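Local coordinates for ThiJ/PfpI family protein (Francisella tularensis subsp. novicida, PDB 4P5P), which probably acts as a glyoxalase III-type enzyme of the ThiJ/PfpI family, and is also classed as a cysteine protease and virulence factor, at residues A[28-33]-A[61-66]; A[32-37]-A[214-219]. All blocks are in the same frame, centred on the assembly; numbering follows the deposited sequence. Where two conformers were deposited one is given.

From the N terminus the chain runs through strand 2-8 into helix 26-35, from which both contacts start. Contact 1 closes the shorter loop, which takes in strand 40-46 before returning at the start of helix 64-71, only 28 residues on. Contact 2 closes a loop of 177 residues, ending on helix 212-222 near the C terminus. The shorter loop lies almost wholly inside the longer, since 61-66 falls between 32-37 and 214-219. Their centres are about 12 Å apart and they share Tyr32 and Tyr33. Helix 26-35 thus packs against both helices, and Pro31 CA also reaches Ala216 CB at 3.8 Å, joining the two contacts directly.

Contact 1 of 2, residues A[28-33]-A[61-66]; sequences LTHPYY and QEDYYN
Thr29 donates through OG1 to Asn66 OD1, 2.7 Å away in the carbonyl plane. Its OG1 lies between the backbone N and the carbonyl carbon (chi1 71°), and the two side chains cross at about a right angle.

One residue on, His30 meets Asp63 tip to tip. NE2 gives its N-H to OD2 at 2.7 Å and 178°, in the imidazole plane and from the syn side of the carboxylate. OD2 is gripped twice, because Asn66 N also donates to it, at 2.9 Å from the anti side and the opposite face. Asp63 thus caps the helix and, by its bond to NE2 in the ring plane, helps to set the rotation of the imidazole. Tyr65 turns its edge to one imidazole face, planes at 71°, with CD2 4.3 Å above the ring toward its rim; Tyr65 CB lies 3.6 Å from His30 CD2.

Tyr33 completes the aromatic cluster, meeting Tyr65 obliquely with CD2 3.5 Å from Tyr65 CD1. Farther along, Phe69 of the second helix touches Thr29 and Tyr33 as well. The geometry is that of a helix N-cap whose aspartate doubles as partner in a His-carboxylate hydrogen bond, here joining helices 26-35 and 64-71.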
loop_
_atom_site.group_PDB
_atom_site.type_symbol
_atom_site.label_atom_id
_atom_site.label_comp_id
_atom_site.label_asym_id
_atom_site.label_seq_id
_atom_site.Cartn_x
_atom_site.Cartn_y
_atom_site.Cartn_z
ATOM N N LEU A 28 6.387 4.157 1.658
ATOM C CA LEU A 28 7.046 3.197 2.528
ATOM C C LEU A 28 7.727 3.928 3.682
ATOM O O LEU A 28 7.493 3.608 4.846
ATOM C CB LEU A 28 8.066 2.353 1.744
ATOM C CG LEU A 28 8.938 1.396 2.567
ATOM C CD1 LEU A 28 8.088 0.362 3.317
ATOM C CD2 LEU A 28 9.949 0.698 1.683
ATOM N N THR A 29 8.546 4.928 3.373
ATOM C CA THR A 29 9.440 5.471 4.390
ATOM C C THR A 29 8.723 6.383 5.390
ATOM O O THR A 29 9.060 6.372 6.558
ATOM C CB THR A 29 10.620 6.233 3.762
ATOM O OG1 THR A 29 10.163 7.455 3.187
ATOM C CG2 THR A 29 11.276 5.403 2.690
ATOM N N HIS A 30 7.733 7.157 4.957
ATOM C CA HIS A 30 7.104 8.068 5.902
ATOM C C HIS A 30 6.247 7.292 6.909
ATOM O O HIS A 30 6.370 7.527 8.105
ATOM C CB HIS A 30 6.301 9.161 5.176
ATOM C CG HIS A 30 7.169 10.155 4.460
ATOM N ND1 HIS A 30 6.745 11.429 4.145
ATOM C CD2 HIS A 30 8.451 10.068 4.024
ATOM C CE1 HIS A 30 7.717 12.072 3.522
ATOM N NE2 HIS A 30 8.766 11.269 3.438
ATOM N N PRO A 31 5.433 6.323 6.458
ATOM C CA PRO A 31 4.744 5.530 7.484
ATOM C C PRO A 31 5.696 4.672 8.332
ATOM O O PRO A 31 5.448 4.478 9.523
ATOM C CB PRO A 31 3.770 4.672 6.661
ATOM C CG PRO A 31 3.602 5.415 5.386
ATOM C CD PRO A 31 4.937 6.019 5.109
ATOM N N TYR A 32 6.785 4.184 7.744
ATOM C CA TYR A 32 7.784 3.439 8.505
ATOM C C TYR A 32 8.282 4.236 9.698
ATOM O O TYR A 32 8.227 3.772 10.829
ATOM C CB TYR A 32 8.961 3.055 7.607
ATOM C CG TYR A 32 9.980 2.149 8.274
ATOM C CD1 TYR A 32 9.807 0.777 8.266
ATOM C CD2 TYR A 32 11.101 2.664 8.921
ATOM C CE1 TYR A 32 10.725 -0.059 8.868
ATOM C CE2 TYR A 32 12.019 1.834 9.534
ATOM C CZ TYR A 32 11.821 0.467 9.506
ATOM O OH TYR A 32 12.713 -0.394 10.103
ATOM N N TYR A 33 8.771 5.442 9.458
ATOM C CA TYR A 33 9.343 6.207 10.559
ATOM C C TYR A 33 8.275 6.809 11.475
ATOM O O TYR A 33 8.562 7.123 12.625
ATOM C CB TYR A 33 10.265 7.298 10.021
ATOM C CG TYR A 33 11.589 6.757 9.514
ATOM C CD1 TYR A 33 12.475 6.121 10.371
ATOM C CD2 TYR A 33 11.941 6.869 8.180
ATOM C CE1 TYR A 33 13.681 5.630 9.915
ATOM C CE2 TYR A 33 13.154 6.390 7.719
ATOM C CZ TYR A 33 14.013 5.760 8.588
ATOM O OH TYR A 33 15.220 5.270 8.135
ATOM N N GLN A 61 12.485 14.689 -6.258
ATOM C CA GLN A 61 12.673 15.703 -5.235
ATOM C C GLN A 61 13.321 15.091 -4.009
ATOM O O GLN A 61 12.970 13.986 -3.586
ATOM C CB GLN A 61 11.335 16.360 -4.880
ATOM C CG GLN A 61 10.697 17.108 -6.044
ATOM N N GLU A 62 14.292 15.799 -3.454
ATOM C CA GLU A 62 14.930 15.359 -2.227
ATOM C C GLU A 62 13.903 15.339 -1.089
ATOM O O GLU A 62 13.001 16.177 -1.035
ATOM C CB GLU A 62 16.110 16.266 -1.867
ATOM C CG GLU A 62 17.211 15.522 -1.091
ATOM C CD GLU A 62 18.582 15.531 -1.778
ATOM O OE1 GLU A 62 18.785 16.259 -2.775
ATOM O OE2 GLU A 62 19.478 14.807 -1.305
ATOM N N ASP A 63 14.043 14.353 -0.211
ATOM C CA ASP A 63 13.131 14.152 0.916
ATOM C C ASP A 63 13.901 13.571 2.091
ATOM O O ASP A 63 14.630 12.580 1.951
ATOM C CB ASP A 63 11.963 13.229 0.529
ATOM C CG ASP A 63 11.039 12.923 1.702
ATOM O OD1 ASP A 63 10.190 13.784 2.040
ATOM O OD2 ASP A 63 11.144 11.823 2.287
ATOM N N TYR A 64 13.721 14.188 3.254
ATOM C CA TYR A 64 14.474 13.836 4.447
ATOM C C TYR A 64 14.346 12.356 4.821
ATOM O O TYR A 64 15.353 11.670 5.020
ATOM C CB TYR A 64 14.018 14.717 5.610
ATOM C CG TYR A 64 14.711 14.403 6.907
ATOM C CD1 TYR A 64 15.978 14.902 7.184
ATOM C CD2 TYR A 64 14.098 13.598 7.853
ATOM C CE1 TYR A 64 16.611 14.607 8.376
ATOM C CE2 TYR A 64 14.717 13.292 9.040
ATOM C CZ TYR A 64 15.971 13.798 9.302
ATOM O OH TYR A 64 16.572 13.481 10.500
ATOM N N TYR A 65 13.123 11.853 4.911
ATOM C CA TYR A 65 12.946 10.484 5.380
ATOM C C TYR A 65 13.339 9.471 4.311
ATOM O O TYR A 65 13.843 8.399 4.653
ATOM C CB TYR A 65 11.513 10.248 5.872
ATOM C CG TYR A 65 11.278 10.861 7.233
ATOM C CD1 TYR A 65 11.888 10.335 8.368
ATOM C CD2 TYR A 65 10.481 11.984 7.383
ATOM C CE1 TYR A 65 11.693 10.906 9.618
ATOM C CE2 TYR A 65 10.276 12.558 8.621
ATOM C CZ TYR A 65 10.883 12.021 9.739
ATOM O OH TYR A 65 10.669 12.621 10.973
ATOM N N ASN A 66 13.158 9.804 3.033
ATOM C CA ASN A 66 13.639 8.926 1.970
ATOM C C ASN A 66 15.149 8.740 2.075
ATOM O O ASN A 66 15.658 7.624 1.984
ATOM C CB ASN A 66 13.290 9.471 0.583
ATOM C CG ASN A 66 11.832 9.275 0.219
ATOM O OD1 ASN A 66 11.089 8.584 0.921
ATOM N ND2 ASN A 66 11.422 9.873 -0.893
#

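Contact 2 of 2, residues A[32-37]-A[214-219]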
loop_
_atom_site.group_PDB
_atom_site.type_symbol
_atom_site.label_atom_id
_atom_site.label_comp_id
_atom_site.label_asym_id
_atom_site.label_seq_id
_atom_site.Cartn_x
_atom_site.Cartn_y
_atom_site.Cartn_z
ATOM N N TYR A 32 6.785 4.184 7.744
ATOM C CA TYR A 32 7.784 3.439 8.505
ATOM C C TYR A 32 8.282 4.236 9.698
ATOM O O TYR A 32 8.227 3.772 10.829
ATOM C CB TYR A 32 8.961 3.055 7.607
ATOM C CG TYR A 32 9.980 2.149 8.274
ATOM C CD1 TYR A 32 9.807 0.777 8.266
ATOM C CD2 TYR A 32 11.101 2.664 8.921
ATOM C CE1 TYR A 32 10.725 -0.059 8.868
ATOM C CE2 TYR A 32 12.019 1.834 9.534
ATOM C CZ TYR A 32 11.821 0.467 9.506
ATOM O OH TYR A 32 12.713 -0.394 10.103
ATOM N N TYR A 33 8.771 5.442 9.458
ATOM C CA TYR A 33 9.343 6.207 10.559
ATOM C C TYR A 33 8.275 6.809 11.475
ATOM O O TYR A 33 8.562 7.123 12.625
ATOM C CB TYR A 33 10.265 7.298 10.021
ATOM C CG TYR A 33 11.589 6.757 9.514
ATOM C CD1 TYR A 33 12.475 6.121 10.371
ATOM C CD2 TYR A 33 11.941 6.869 8.180
ATOM C CE1 TYR A 33 13.681 5.630 9.915
ATOM C CE2 TYR A 33 13.154 6.390 7.719
ATOM C CZ TYR A 33 14.013 5.760 8.588
ATOM O OH TYR A 33 15.220 5.270 8.135
ATOM N N SER A 34 7.048 6.972 10.984
ATOM C CA SER A 34 5.969 7.501 11.816
ATOM C C SER A 34 5.472 6.472 12.814
ATOM O O SER A 34 5.064 6.813 13.933
ATOM C CB SER A 34 4.797 7.964 10.950
ATOM O OG SER A 34 3.709 8.350 11.768
ATOM N N ILE A 35 5.501 5.207 12.407
ATOM C CA ILE A 35 4.944 4.125 13.206
ATOM C C ILE A 35 5.965 3.453 14.126
ATOM O O ILE A 35 5.641 3.118 15.270
ATOM C CB ILE A 35 4.303 3.076 12.284
ATOM C CG1 ILE A 35 3.081 3.681 11.595
ATOM C CG2 ILE A 35 3.873 1.829 13.071
ATOM C CD1 ILE A 35 2.587 2.890 10.414
ATOM N N ILE A 36 7.187 3.252 13.645
ATOM C CA ILE A 36 8.176 2.476 14.403
ATOM C C ILE A 36 8.521 3.104 15.755
ATOM O O ILE A 36 8.713 4.322 15.872
ATOM C CB ILE A 36 9.477 2.294 13.579
ATOM C CG1 ILE A 36 10.346 1.189 14.178
ATOM C CG2 ILE A 36 10.248 3.615 13.449
ATOM C CD1 ILE A 36 11.492 0.767 13.291
ATOM N N ASP A 37 8.600 2.261 16.777
ATOM C CA ASP A 37 9.164 2.680 18.050
ATOM C C ASP A 37 9.578 1.432 18.824
ATOM O O ASP A 37 9.565 0.342 18.267
ATOM C CB ASP A 37 8.189 3.587 18.827
ATOM C CG ASP A 37 6.904 2.892 19.268
ATOM O OD1 ASP A 37 6.888 1.667 19.482
ATOM O OD2 ASP A 37 5.896 3.615 19.446
ATOM N N ASP A 214 -1.043 11.291 7.834
ATOM C CA ASP A 214 -2.287 11.010 8.524
ATOM C C ASP A 214 -2.659 9.534 8.406
ATOM O O ASP A 214 -3.321 8.982 9.274
ATOM C CB ASP A 214 -3.406 11.884 7.968
ATOM C CG ASP A 214 -3.467 13.253 8.634
ATOM O OD1 ASP A 214 -2.539 13.615 9.391
ATOM O OD2 ASP A 214 -4.454 13.975 8.395
ATOM N N PHE A 215 -2.224 8.915 7.316
ATOM C CA PHE A 215 -2.397 7.484 7.099
ATOM C C PHE A 215 -1.714 6.732 8.226
ATOM O O PHE A 215 -2.323 5.884 8.886
ATOM C CB PHE A 215 -1.822 7.113 5.722
ATOM C CG PHE A 215 -1.820 5.635 5.390
ATOM C CD1 PHE A 215 -2.991 4.909 5.316
ATOM C CD2 PHE A 215 -0.624 5.004 5.042
ATOM C CE1 PHE A 215 -2.972 3.575 4.956
ATOM C CE2 PHE A 215 -0.602 3.676 4.685
ATOM C CZ PHE A 215 -1.766 2.967 4.635
ATOM N N ALA A 216 -0.445 7.064 8.452
ATOM C CA ALA A 216 0.335 6.417 9.499
ATOM C C ALA A 216 -0.263 6.666 10.879
ATOM O O ALA A 216 -0.293 5.767 11.725
ATOM C CB ALA A 216 1.775 6.907 9.457
ATOM N N LYS A 217 -0.707 7.899 11.115
ATOM C CA LYS A 217 -1.342 8.246 12.380
ATOM C C LYS A 217 -2.552 7.353 12.654
ATOM O O LYS A 217 -2.719 6.835 13.763
ATOM C CB LYS A 217 -1.781 9.713 12.390
ATOM C CG LYS A 217 -0.643 10.720 12.427
ATOM C CD LYS A 217 -1.175 12.146 12.294
ATOM C CE LYS A 217 -0.059 13.180 12.335
ATOM N NZ LYS A 217 -0.557 14.548 12.009
ATOM N N ALA A 218 -3.392 7.179 11.640
ATOM C CA ALA A 218 -4.591 6.358 11.759
ATOM C C ALA A 218 -4.252 4.892 12.043
ATOM O O ALA A 218 -4.884 4.241 12.869
ATOM C CB ALA A 218 -5.406 6.469 10.508
ATOM N N ILE A 219 -3.241 4.382 11.354
ATOM C CA ILE A 219 -2.813 3.015 11.567
ATOM C C ILE A 219 -2.351 2.820 13.000
ATOM O O ILE A 219 -2.761 1.871 13.669
ATOM C CB ILE A 219 -1.671 2.655 10.605
ATOM C CG1 ILE A 219 -2.191 2.598 9.166
ATOM C CG2 ILE A 219 -1.037 1.315 10.981
ATOM C CD1 ILE A 219 -1.098 2.559 8.139
#
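Ile35, which packs on Ala216 and Ile219, also offers its carbonyl O to Lys220 NZ, and that ammonium is gripped a second time by Asp37 OD2 in a salt bridge. Ile36, whose N donates to Tyr32 O at 3.0 Å, is the first residue to leave helical backbone angles, so the contact lies at the C-terminal end of helix 26-35. The positive charge of Lys220 would be expected to suit that helix end.

Across the interface the backbones come closest at Ser34 and Ala216, whose CA atoms are 6.2 Å apart. The methyl of Ala216 sits against the Ser34 side chain, CB to CB 3.5 Å; Ser34 has two conformers, which leaves the position of its OG doubtful. Ile35 does the rest. Its CG1, anti to the carbonyl carbon (chi1 -67°), lies 4.1 Å from Ala216 CB, and its CD1, carried on by an extended chi2 of 165°, comes within 4.0 Å of Ile219 CG2. These two isoleucines cross at about a right angle. Ile219 is itself packed inward, with CD1 3.5 Å above the centre of the Phe215 ring. Ile35 also touches Ile40 and Ile42, while Phe215 reaches Ile204 and Ala206, so both helices cover the same central sheet of this flavodoxin-like fold. The contacts that rest on firm positions are mainly aliphatic, with the Ala216 methyl and the Ile35 and Ile219 side chains doing most of the touching; the measured distances imply cohesion through dispersion and burial, and Lys220, the residue after 214-219, adds a polar link to Ile35 O and Asp37.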